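PDB 2YV9: chloride intracellular channel exc-4 from Caenorhabditis elegans, which may insert into membranes to form chloride ion channels, and is required to regulate the lumen size of the excretory canal as it grows. Local coordinates for residues F39-W44 with I235-A240; F43-Y48 with Y191-M196; E114-A119 with Y182-S187. All coordinates share one frame; numbering follows the deposited sequence.

Contact 1: residues F39-W44 with I235-A240; sequences FCQEFW and IESCPA
In this glutathione S-transferase fold, the first helix of the thioredoxin-like N-terminal domain (38-52) rests here on the turn that ends helix 232-236 of the helical part of the chain. The contact is tight around S237, whose CA lies 5.8 Å from Q41 CA. W44, with CG anti to its backbone N (chi1 -170°), lays one indole face over the serine. S237 CB sits above the five-membered ring, 3.6 Å from its centroid and 24° off the normal, a CH-pi contact that brings CB to 3.4 Å from W44 CD2. An alanine in place of W44 would remove this face and would probably leave S237 CB and the E236 carbonyl less well covered. Packing loosens toward E236, whose backbone O meets W44 CZ2 at 3.5 Å while its carboxylate leads away on the exposed side. At the buried end, Q41 reaches across with an extended chain that crosses the P239 ring at about a right angle, OE1 lying 3.9 Å from P239 CD. S237 OG is also hydrogen-bonded to the carbonyls of A233 and F234, which must share its single proton. That leaves it to accept from Q41 NE2 at 3.0 Å, with an N-H...O angle of 152°.

Contact 2: residues F43-Y48 with Y191-M196; sequences FWMELY and YDCELM
Two helices of the glutathione S-transferase fold cross here in a roughly antiparallel sense: 43-48, on the first helix of the thioredoxin-like domain, and 191-196, near the start of helix 190-210. Their N-to-C directions differ by 138° and their axes approach to 9.0 Å. Side-chain packing at the crossing is apolar and rich in sulfur. C193 SG points between two neighbouring side chains of the facing helix, meeting M45 CB at 3.5 Å and E46 CG at 3.7 Å. A small residue at this point lets the backbones come close, with M45 CA and C193 CA only 5.9 Å apart. M45 runs out straight to SD and then bends at chi3 (57°), so that its thioether lies along the backbone of helix 190-210, SD 3.9 Å from C193 CA. The bend carries the methyl onward to M196, M45 CE to M196 SD 4.3 Å, while F234 and S237 also pack against M45.

The polar groups are turned to other partners. D192 holds the start of its own helix by accepting from T189 N at OD2, the side-chain-to-backbone half of an N-capping box, and OD1 is hydrogen-bonded to Y224 OH. Two carboxylates, which would repel if both were ionised, come near each other at one margin, E46 OE2 standing 5.4 Å from E194 OE2. The other carboxylate oxygen, E46 OE1, lies in the plane of the F43 ring, at its edge.

Contact 3: residues E114-A119 with Y182-S187; sequences EKDPSA and YLLGNS
D116 OD1 is gripped by two backbone N-H groups, both in weak bonds. S118 N lies 2.9 Å from D116 OD1, at a strongly bent angle of 123°. A119 N is farther from D116 OD1, at 3.3 Å, but its bond is straighter, 160°. D116 is thereby the N-cap of helix 117-140, with which the helical domain of this glutathione S-transferase fold sets out after the connection from the thioredoxin-like half. CG stands anti to the backbone N (chi1 -178°), which carries the carboxylate forward over the first turn, where the helix amino end would be expected to favour its negative charge. The second oxygen, OD2, forms a salt bridge with R178 NH2. Since R178 NH1 is hydrogen-bonded to L183 O, the arginine joins both segments through a shared partner.

The direct contact between the segments is van der Waals packing, mostly of carbon atoms, centred on L184, which comes from the loop between helices 155-178 and 190-210. Its two methyl groups divide the work. The L184 side chain crosses that of E114 obliquely, its CD2 meeting E114 CB at 3.7 Å, toward the exposed margin where the E114 carboxylate leads away. L184 CD1 lies beside D116 OD2, also at 3.7 Å, as the two side chains slide past each other in opposite directions. On the more buried side A119 CB takes up the packing, touching L183 CD2 at 3.9 Å, with L183 in turn resting on L175 and Y224. The loop that presents both leucines is closed on itself by the hydrogen bond from Y182 N to G185 O, 2.9 Å long.

Overall arrangement
Contacts 1 and 2 share F43 and W44 on helix 38-52, with centres 7 Å apart, and tie that helix to the C-terminal helices. They meet where E42 OE2 and E194 OE2 lie 2.5 Å apart, close enough that a proton may be shared, while E42 also forms a salt bridge with R95 of the second subunit. Contact 3 lies 12 Å from contact 2 and 19 Å from contact 1, centre to centre, wholly between their segments in chain order. Y191 OH and D116 N, 3.0 Å apart, link it to contact 2. Helix 38-52 lies in the predicted transmembrane region, so membrane insertion would probably require contacts 1 and 2 to break.

Contact 1: residues F39-W44 with I235-A240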
loop_
_atom_site.group_PDB
_atom_site.type_symbol
_atom_site.label_atom_id
_atom_site.label_comp_id
_atom_site.label_asym_id
_atom_site.label_seq_id
_atom_site.Cartn_x
_atom_site.Cartn_y
_atom_site.Cartn_z
ATOM N N PHE A 39 7.914 2.722 -3.207
ATOM C CA PHE A 39 7.431 1.406 -2.697
ATOM C C PHE A 39 7.713 0.312 -3.724
ATOM O O PHE A 39 8.060 -0.791 -3.374
ATOM C CB PHE A 39 5.985 1.532 -2.290
ATOM C CG PHE A 39 5.799 2.604 -1.303
ATOM C CD1 PHE A 39 6.290 2.448 -0.015
ATOM C CD2 PHE A 39 5.327 3.834 -1.673
ATOM C CE1 PHE A 39 6.165 3.487 0.928
ATOM C CE2 PHE A 39 5.243 4.861 -0.730
ATOM C CZ PHE A 39 5.645 4.670 0.558
ATOM N N CYS A 40 7.599 0.652 -5.010
ATOM C CA CYS A 40 7.960 -0.315 -6.052
ATOM C C CYS A 40 9.455 -0.680 -5.967
ATOM O O CYS A 40 9.853 -1.844 -6.104
ATOM C CB CYS A 40 7.689 0.257 -7.412
ATOM S SG CYS A 40 5.855 0.359 -7.790
ATOM N N GLN A 41 10.284 0.340 -5.806
ATOM C CA GLN A 41 11.737 0.044 -5.708
ATOM C C GLN A 41 12.082 -0.749 -4.429
ATOM O O GLN A 41 12.918 -1.636 -4.443
ATOM C CB GLN A 41 12.637 1.233 -5.776
ATOM C CG GLN A 41 14.022 0.753 -6.122
ATOM C CD GLN A 41 15.104 1.817 -6.399
ATOM O OE1 GLN A 41 14.878 3.038 -6.344
ATOM N NE2 GLN A 41 16.324 1.330 -6.676
ATOM N N GLU A 42 11.449 -0.423 -3.316
ATOM C CA GLU A 42 11.650 -1.173 -2.064
ATOM C C GLU A 42 11.399 -2.681 -2.319
ATOM O O GLU A 42 12.251 -3.507 -2.019
ATOM C CB GLU A 42 10.667 -0.676 -1.014
ATOM C CG GLU A 42 10.708 -1.413 0.318
ATOM C CD GLU A 42 9.819 -0.816 1.394
ATOM O OE1 GLU A 42 9.041 0.131 1.115
ATOM O OE2 GLU A 42 9.862 -1.343 2.526
ATOM N N PHE A 43 10.222 -3.055 -2.821
ATOM C CA PHE A 43 9.923 -4.464 -2.995
ATOM C C PHE A 43 10.739 -5.109 -4.096
ATOM O O PHE A 43 11.099 -6.307 -4.002
ATOM C CB PHE A 43 8.438 -4.747 -3.168
ATOM C CG PHE A 43 7.647 -4.348 -1.985
ATOM C CD1 PHE A 43 7.987 -4.817 -0.731
ATOM C CD2 PHE A 43 6.595 -3.473 -2.085
ATOM C CE1 PHE A 43 7.280 -4.423 0.379
ATOM C CE2 PHE A 43 5.881 -3.102 -0.960
ATOM C CZ PHE A 43 6.220 -3.551 0.251
ATOM N N TRP A 44 11.046 -4.349 -5.139
ATOM C CA TRP A 44 11.889 -4.896 -6.210
ATOM C C TRP A 44 13.249 -5.223 -5.623
ATOM O O TRP A 44 13.758 -6.353 -5.830
ATOM C CB TRP A 44 11.984 -3.932 -7.371
ATOM C CG TRP A 44 12.635 -4.443 -8.649
ATOM C CD1 TRP A 44 13.403 -5.573 -8.847
ATOM C CD2 TRP A 44 12.591 -3.759 -9.895
ATOM N NE1 TRP A 44 13.790 -5.638 -10.185
ATOM C CE2 TRP A 44 13.285 -4.534 -10.841
ATOM C CE3 TRP A 44 11.956 -2.576 -10.321
ATOM C CZ2 TRP A 44 13.447 -4.121 -12.154
ATOM C CZ3 TRP A 44 12.076 -2.189 -11.638
ATOM C CH2 TRP A 44 12.831 -2.954 -12.546
ATOM N N ILE A 235 20.788 -1.319 -8.284
ATOM C CA ILE A 235 21.080 -0.895 -9.634
ATOM C C ILE A 235 19.971 -1.351 -10.566
ATOM O O ILE A 235 19.465 -0.539 -11.391
ATOM C CB ILE A 235 22.428 -1.422 -10.112
ATOM C CG1 ILE A 235 23.569 -0.872 -9.247
ATOM C CG2 ILE A 235 22.661 -1.058 -11.584
ATOM C CD1 ILE A 235 24.896 -1.662 -9.459
ATOM N N GLU A 236 19.577 -2.610 -10.452
ATOM C CA GLU A 236 18.608 -3.179 -11.413
ATOM C C GLU A 236 17.226 -2.531 -11.298
ATOM O O GLU A 236 16.483 -2.448 -12.281
ATOM C CB GLU A 236 18.515 -4.698 -11.252
ATOM C CG GLU A 236 19.787 -5.420 -11.748
ATOM C CD GLU A 236 20.219 -4.987 -13.132
ATOM O OE1 GLU A 236 19.396 -5.121 -14.060
ATOM O OE2 GLU A 236 21.365 -4.493 -13.286
ATOM N N SER A 237 16.894 -2.046 -10.108
ATOM C CA SER A 237 15.561 -1.491 -9.833
ATOM C C SER A 237 15.540 0.025 -9.860
ATOM O O SER A 237 14.530 0.623 -9.513
ATOM C CB SER A 237 15.096 -1.964 -8.465
ATOM O OG SER A 237 16.031 -1.544 -7.453
ATOM N N CYS A 238 16.641 0.655 -10.236
ATOM C CA CYS A 238 16.777 2.108 -10.084
ATOM C C CYS A 238 16.294 2.819 -11.345
ATOM O O CYS A 238 16.767 2.516 -12.465
ATOM C CB CYS A 238 18.240 2.489 -9.803
ATOM S SG CYS A 238 18.469 4.264 -9.508
ATOM N N PRO A 239 15.344 3.766 -11.180
ATOM C CA PRO A 239 14.863 4.432 -12.380
ATOM C C PRO A 239 15.877 5.379 -12.930
ATOM O O PRO A 239 16.733 5.821 -12.200
ATOM C CB PRO A 239 13.657 5.213 -11.883
ATOM C CG PRO A 239 13.938 5.476 -10.500
ATOM C CD PRO A 239 14.645 4.236 -9.999
ATOM N N ALA A 240 15.731 5.744 -14.218
ATOM C CA ALA A 240 16.592 6.767 -14.815
ATOM C C ALA A 240 16.380 8.155 -14.185
ATOM O O ALA A 240 15.281 8.484 -13.655
ATOM C CB ALA A 240 16.326 6.851 -16.380
#

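Contact 2: residues F43-Y48 with Y191-M196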
loop_
_atom_site.group_PDB
_atom_site.type_symbol
_atom_site.label_atom_id
_atom_site.label_comp_id
_atom_site.label_asym_id
_atom_site.label_seq_id
_atom_site.Cartn_x
_atom_site.Cartn_y
_atom_site.Cartn_z
ATOM N N PHE A 43 10.222 -3.055 -2.821
ATOM C CA PHE A 43 9.923 -4.464 -2.995
ATOM C C PHE A 43 10.739 -5.109 -4.096
ATOM O O PHE A 43 11.099 -6.307 -4.002
ATOM C CB PHE A 43 8.438 -4.747 -3.168
ATOM C CG PHE A 43 7.647 -4.348 -1.985
ATOM C CD1 PHE A 43 7.987 -4.817 -0.731
ATOM C CD2 PHE A 43 6.595 -3.473 -2.085
ATOM C CE1 PHE A 43 7.280 -4.423 0.379
ATOM C CE2 PHE A 43 5.881 -3.102 -0.960
ATOM C CZ PHE A 43 6.220 -3.551 0.251
ATOM N N TRP A 44 11.046 -4.349 -5.139
ATOM C CA TRP A 44 11.889 -4.896 -6.210
ATOM C C TRP A 44 13.249 -5.223 -5.623
ATOM O O TRP A 44 13.758 -6.353 -5.830
ATOM C CB TRP A 44 11.984 -3.932 -7.371
ATOM C CG TRP A 44 12.635 -4.443 -8.649
ATOM C CD1 TRP A 44 13.403 -5.573 -8.847
ATOM C CD2 TRP A 44 12.591 -3.759 -9.895
ATOM N NE1 TRP A 44 13.790 -5.638 -10.185
ATOM C CE2 TRP A 44 13.285 -4.534 -10.841
ATOM C CE3 TRP A 44 11.956 -2.576 -10.321
ATOM C CZ2 TRP A 44 13.447 -4.121 -12.154
ATOM C CZ3 TRP A 44 12.076 -2.189 -11.638
ATOM C CH2 TRP A 44 12.831 -2.954 -12.546
ATOM N N MET A 45 13.815 -4.310 -4.810
ATOM C CA MET A 45 15.094 -4.671 -4.189
ATOM C C MET A 45 15.008 -5.949 -3.352
ATOM O O MET A 45 15.903 -6.834 -3.402
ATOM C CB MET A 45 15.604 -3.543 -3.296
ATOM C CG MET A 45 16.029 -2.308 -4.077
ATOM S SD MET A 45 16.738 -0.926 -3.204
ATOM C CE MET A 45 18.106 -1.710 -2.394
ATOM N N GLU A 46 13.942 -6.085 -2.586
ATOM C CA GLU A 46 13.761 -7.303 -1.778
ATOM C C GLU A 46 13.628 -8.555 -2.676
ATOM O O GLU A 46 14.246 -9.621 -2.434
ATOM C CB GLU A 46 12.571 -7.123 -0.861
ATOM C CG GLU A 46 12.796 -6.067 0.238
ATOM C CD GLU A 46 11.561 -5.757 1.061
ATOM O OE1 GLU A 46 10.500 -6.392 0.826
ATOM O OE2 GLU A 46 11.671 -4.899 1.940
ATOM N N LEU A 47 12.774 -8.475 -3.678
ATOM C CA LEU A 47 12.671 -9.585 -4.641
ATOM C C LEU A 47 14.010 -9.926 -5.306
ATOM O O LEU A 47 14.308 -11.117 -5.499
ATOM C CB LEU A 47 11.610 -9.295 -5.691
ATOM C CG LEU A 47 10.208 -9.373 -5.047
ATOM C CD1 LEU A 47 9.130 -8.833 -6.043
ATOM C CD2 LEU A 47 9.788 -10.723 -4.611
ATOM N N TYR A 48 14.806 -8.925 -5.632
ATOM C CA TYR A 48 16.117 -9.149 -6.260
ATOM C C TYR A 48 17.025 -9.915 -5.300
ATOM O O TYR A 48 17.747 -10.828 -5.709
ATOM C CB TYR A 48 16.806 -7.841 -6.710
ATOM C CG TYR A 48 17.855 -8.110 -7.757
ATOM C CD1 TYR A 48 17.568 -7.968 -9.119
ATOM C CD2 TYR A 48 19.121 -8.536 -7.399
ATOM C CE1 TYR A 48 18.513 -8.258 -10.074
ATOM C CE2 TYR A 48 20.081 -8.821 -8.356
ATOM C CZ TYR A 48 19.779 -8.686 -9.689
ATOM O OH TYR A 48 20.757 -8.956 -10.660
ATOM N N TYR A 191 15.399 -1.941 5.468
ATOM C CA TYR A 191 15.725 -0.548 5.694
ATOM C C TYR A 191 16.599 0.044 4.589
ATOM O O TYR A 191 16.426 1.199 4.231
ATOM C CB TYR A 191 16.317 -0.343 7.048
ATOM C CG TYR A 191 15.342 -0.732 8.142
ATOM C CD1 TYR A 191 14.138 -0.095 8.280
ATOM C CD2 TYR A 191 15.676 -1.724 9.072
ATOM C CE1 TYR A 191 13.254 -0.421 9.290
ATOM C CE2 TYR A 191 14.775 -2.097 10.065
ATOM C CZ TYR A 191 13.572 -1.407 10.199
ATOM O OH TYR A 191 12.647 -1.690 11.191
ATOM N N ASP A 192 17.526 -0.741 4.027
ATOM C CA ASP A 192 18.281 -0.317 2.836
ATOM C C ASP A 192 17.381 -0.161 1.649
ATOM O O ASP A 192 17.607 0.721 0.801
ATOM C CB ASP A 192 19.321 -1.334 2.524
ATOM C CG ASP A 192 20.246 -1.546 3.742
ATOM O OD1 ASP A 192 20.875 -0.568 4.197
ATOM O OD2 ASP A 192 20.270 -2.681 4.288
ATOM N N CYS A 193 16.392 -1.045 1.581
ATOM C CA CYS A 193 15.457 -1.054 0.462
ATOM C C CYS A 193 14.589 0.229 0.497
ATOM O O CYS A 193 14.032 0.633 -0.542
ATOM C CB CYS A 193 14.649 -2.279 0.437
ATOM S SG CYS A 193 15.670 -3.769 0.149
ATOM N N GLU A 194 14.531 0.898 1.663
ATOM C CA GLU A 194 13.818 2.167 1.843
ATOM C C GLU A 194 14.755 3.385 1.765
ATOM O O GLU A 194 14.482 4.373 1.071
ATOM C CB GLU A 194 13.084 2.158 3.168
ATOM C CG GLU A 194 12.038 1.041 3.174
ATOM C CD GLU A 194 11.538 0.653 4.551
ATOM O OE1 GLU A 194 11.959 1.278 5.553
ATOM O OE2 GLU A 194 10.659 -0.251 4.599
ATOM N N LEU A 195 15.863 3.324 2.474
ATOM C CA LEU A 195 16.796 4.487 2.519
ATOM C C LEU A 195 17.576 4.685 1.235
ATOM O O LEU A 195 17.810 5.806 0.846
ATOM C CB LEU A 195 17.815 4.266 3.665
ATOM C CG LEU A 195 18.738 5.440 3.947
ATOM C CD1 LEU A 195 17.915 6.726 4.208
ATOM C CD2 LEU A 195 19.679 5.090 5.148
ATOM N N MET A 196 18.073 3.620 0.590
ATOM C CA MET A 196 18.964 3.866 -0.535
ATOM C C MET A 196 18.159 4.555 -1.679
ATOM O O MET A 196 18.597 5.573 -2.208
ATOM C CB MET A 196 19.668 2.591 -0.997
ATOM C CG MET A 196 20.698 2.103 0.007
ATOM S SD MET A 196 21.368 0.480 -0.551
ATOM C CE MET A 196 22.957 0.517 0.352
#

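Contact 3: residues E114-A119 with Y182-S187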
loop_
_atom_site.group_PDB
_atom_site.type_symbol
_atom_site.label_atom_id
_atom_site.label_comp_id
_atom_site.label_asym_id
_atom_site.label_seq_id
_atom_site.Cartn_x
_atom_site.Cartn_y
_atom_site.Cartn_z
ATOM N N GLU A 114 14.634 -7.091 9.528
ATOM C CA GLU A 114 14.947 -6.815 10.933
ATOM C C GLU A 114 14.062 -5.685 11.432
ATOM O O GLU A 114 13.386 -5.031 10.640
ATOM C CB GLU A 114 16.400 -6.406 11.075
ATOM C CG GLU A 114 17.400 -7.421 10.685
ATOM C CD GLU A 114 17.392 -8.641 11.552
ATOM O OE1 GLU A 114 16.808 -8.603 12.667
ATOM O OE2 GLU A 114 17.967 -9.641 11.097
ATOM N N LYS A 115 13.988 -5.513 12.747
ATOM C CA LYS A 115 13.281 -4.383 13.350
ATOM C C LYS A 115 14.267 -3.459 14.052
ATOM O O LYS A 115 15.116 -3.888 14.831
ATOM C CB LYS A 115 12.187 -4.841 14.310
ATOM C CG LYS A 115 10.884 -5.205 13.629
ATOM C CD LYS A 115 10.146 -3.962 13.109
ATOM C CE LYS A 115 8.885 -4.336 12.333
ATOM N NZ LYS A 115 8.637 -3.429 11.171
ATOM N N ASP A 116 14.204 -2.177 13.714
ATOM C CA ASP A 116 15.149 -1.227 14.262
ATOM C C ASP A 116 14.449 0.115 14.284
ATOM O O ASP A 116 14.231 0.723 13.217
ATOM C CB ASP A 116 16.391 -1.163 13.433
ATOM C CG ASP A 116 17.422 -0.215 14.005
ATOM O OD1 ASP A 116 17.077 0.572 14.916
ATOM O OD2 ASP A 116 18.557 -0.240 13.519
ATOM N N PRO A 117 14.055 0.573 15.473
ATOM C CA PRO A 117 13.303 1.830 15.543
ATOM C C PRO A 117 14.213 3.065 15.346
ATOM O O PRO A 117 13.729 4.101 14.904
ATOM C CB PRO A 117 12.685 1.788 16.941
ATOM C CG PRO A 117 13.686 1.010 17.746
ATOM C CD PRO A 117 14.250 -0.032 16.805
ATOM N N SER A 118 15.508 2.917 15.578
ATOM C CA SER A 118 16.470 3.962 15.233
ATOM C C SER A 118 16.391 4.231 13.730
ATOM O O SER A 118 16.235 5.364 13.297
ATOM C CB SER A 118 17.896 3.563 15.620
ATOM O OG SER A 118 18.856 4.357 14.927
ATOM N N ALA A 119 16.482 3.164 12.955
ATOM C CA ALA A 119 16.516 3.267 11.487
ATOM C C ALA A 119 15.203 3.817 10.941
ATOM O O ALA A 119 15.183 4.683 10.040
ATOM C CB ALA A 119 16.794 1.916 10.893
ATOM N N TYR A 182 26.023 -2.056 5.129
ATOM C CA TYR A 182 24.610 -1.665 5.039
ATOM C C TYR A 182 24.205 -0.969 6.343
ATOM O O TYR A 182 25.039 -0.805 7.233
ATOM C CB TYR A 182 23.727 -2.882 4.621
ATOM C CG TYR A 182 24.058 -3.363 3.192
ATOM C CD1 TYR A 182 23.466 -2.740 2.073
ATOM C CD2 TYR A 182 24.957 -4.383 2.959
ATOM C CE1 TYR A 182 23.778 -3.125 0.779
ATOM C CE2 TYR A 182 25.282 -4.784 1.658
ATOM C CZ TYR A 182 24.680 -4.138 0.559
ATOM O OH TYR A 182 24.966 -4.517 -0.732
ATOM N N LEU A 183 22.957 -0.509 6.467
ATOM C CA LEU A 183 22.557 0.334 7.555
ATOM C C LEU A 183 22.626 -0.402 8.879
ATOM O O LEU A 183 22.986 0.199 9.888
ATOM C CB LEU A 183 21.139 0.896 7.324
ATOM C CG LEU A 183 20.642 2.025 8.208
ATOM C CD1 LEU A 183 21.499 3.265 8.090
ATOM C CD2 LEU A 183 19.197 2.360 7.855
ATOM N N LEU A 184 22.285 -1.682 8.871
ATOM C CA LEU A 184 22.246 -2.482 10.125
ATOM C C LEU A 184 23.346 -3.496 10.314
ATOM O O LEU A 184 23.463 -4.094 11.401
ATOM C CB LEU A 184 20.937 -3.233 10.184
ATOM C CG LEU A 184 19.745 -2.490 10.763
ATOM C CD1 LEU A 184 19.456 -1.160 10.058
ATOM C CD2 LEU A 184 18.547 -3.470 10.770
ATOM N N GLY A 185 24.127 -3.749 9.279
ATOM C CA GLY A 185 25.131 -4.780 9.323
ATOM C C GLY A 185 25.674 -5.072 7.952
ATOM O O GLY A 185 25.651 -4.178 7.063
ATOM N N ASN A 186 26.180 -6.295 7.784
ATOM C CA ASN A 186 26.853 -6.694 6.556
ATOM C C ASN A 186 25.909 -7.085 5.416
ATOM O O ASN A 186 26.371 -7.271 4.282
ATOM C CB ASN A 186 27.766 -7.871 6.857
ATOM C CG ASN A 186 28.770 -8.124 5.761
ATOM O OD1 ASN A 186 28.835 -9.223 5.192
ATOM N ND2 ASN A 186 29.562 -7.103 5.449
ATOM N N SER A 187 24.617 -7.223 5.712
ATOM C CA SER A 187 23.629 -7.751 4.790
ATOM C C SER A 187 22.580 -6.676 4.503
ATOM O O SER A 187 22.201 -5.890 5.399
ATOM C CB SER A 187 22.898 -8.944 5.378
ATOM O OG SER A 187 23.666 -10.109 5.233
#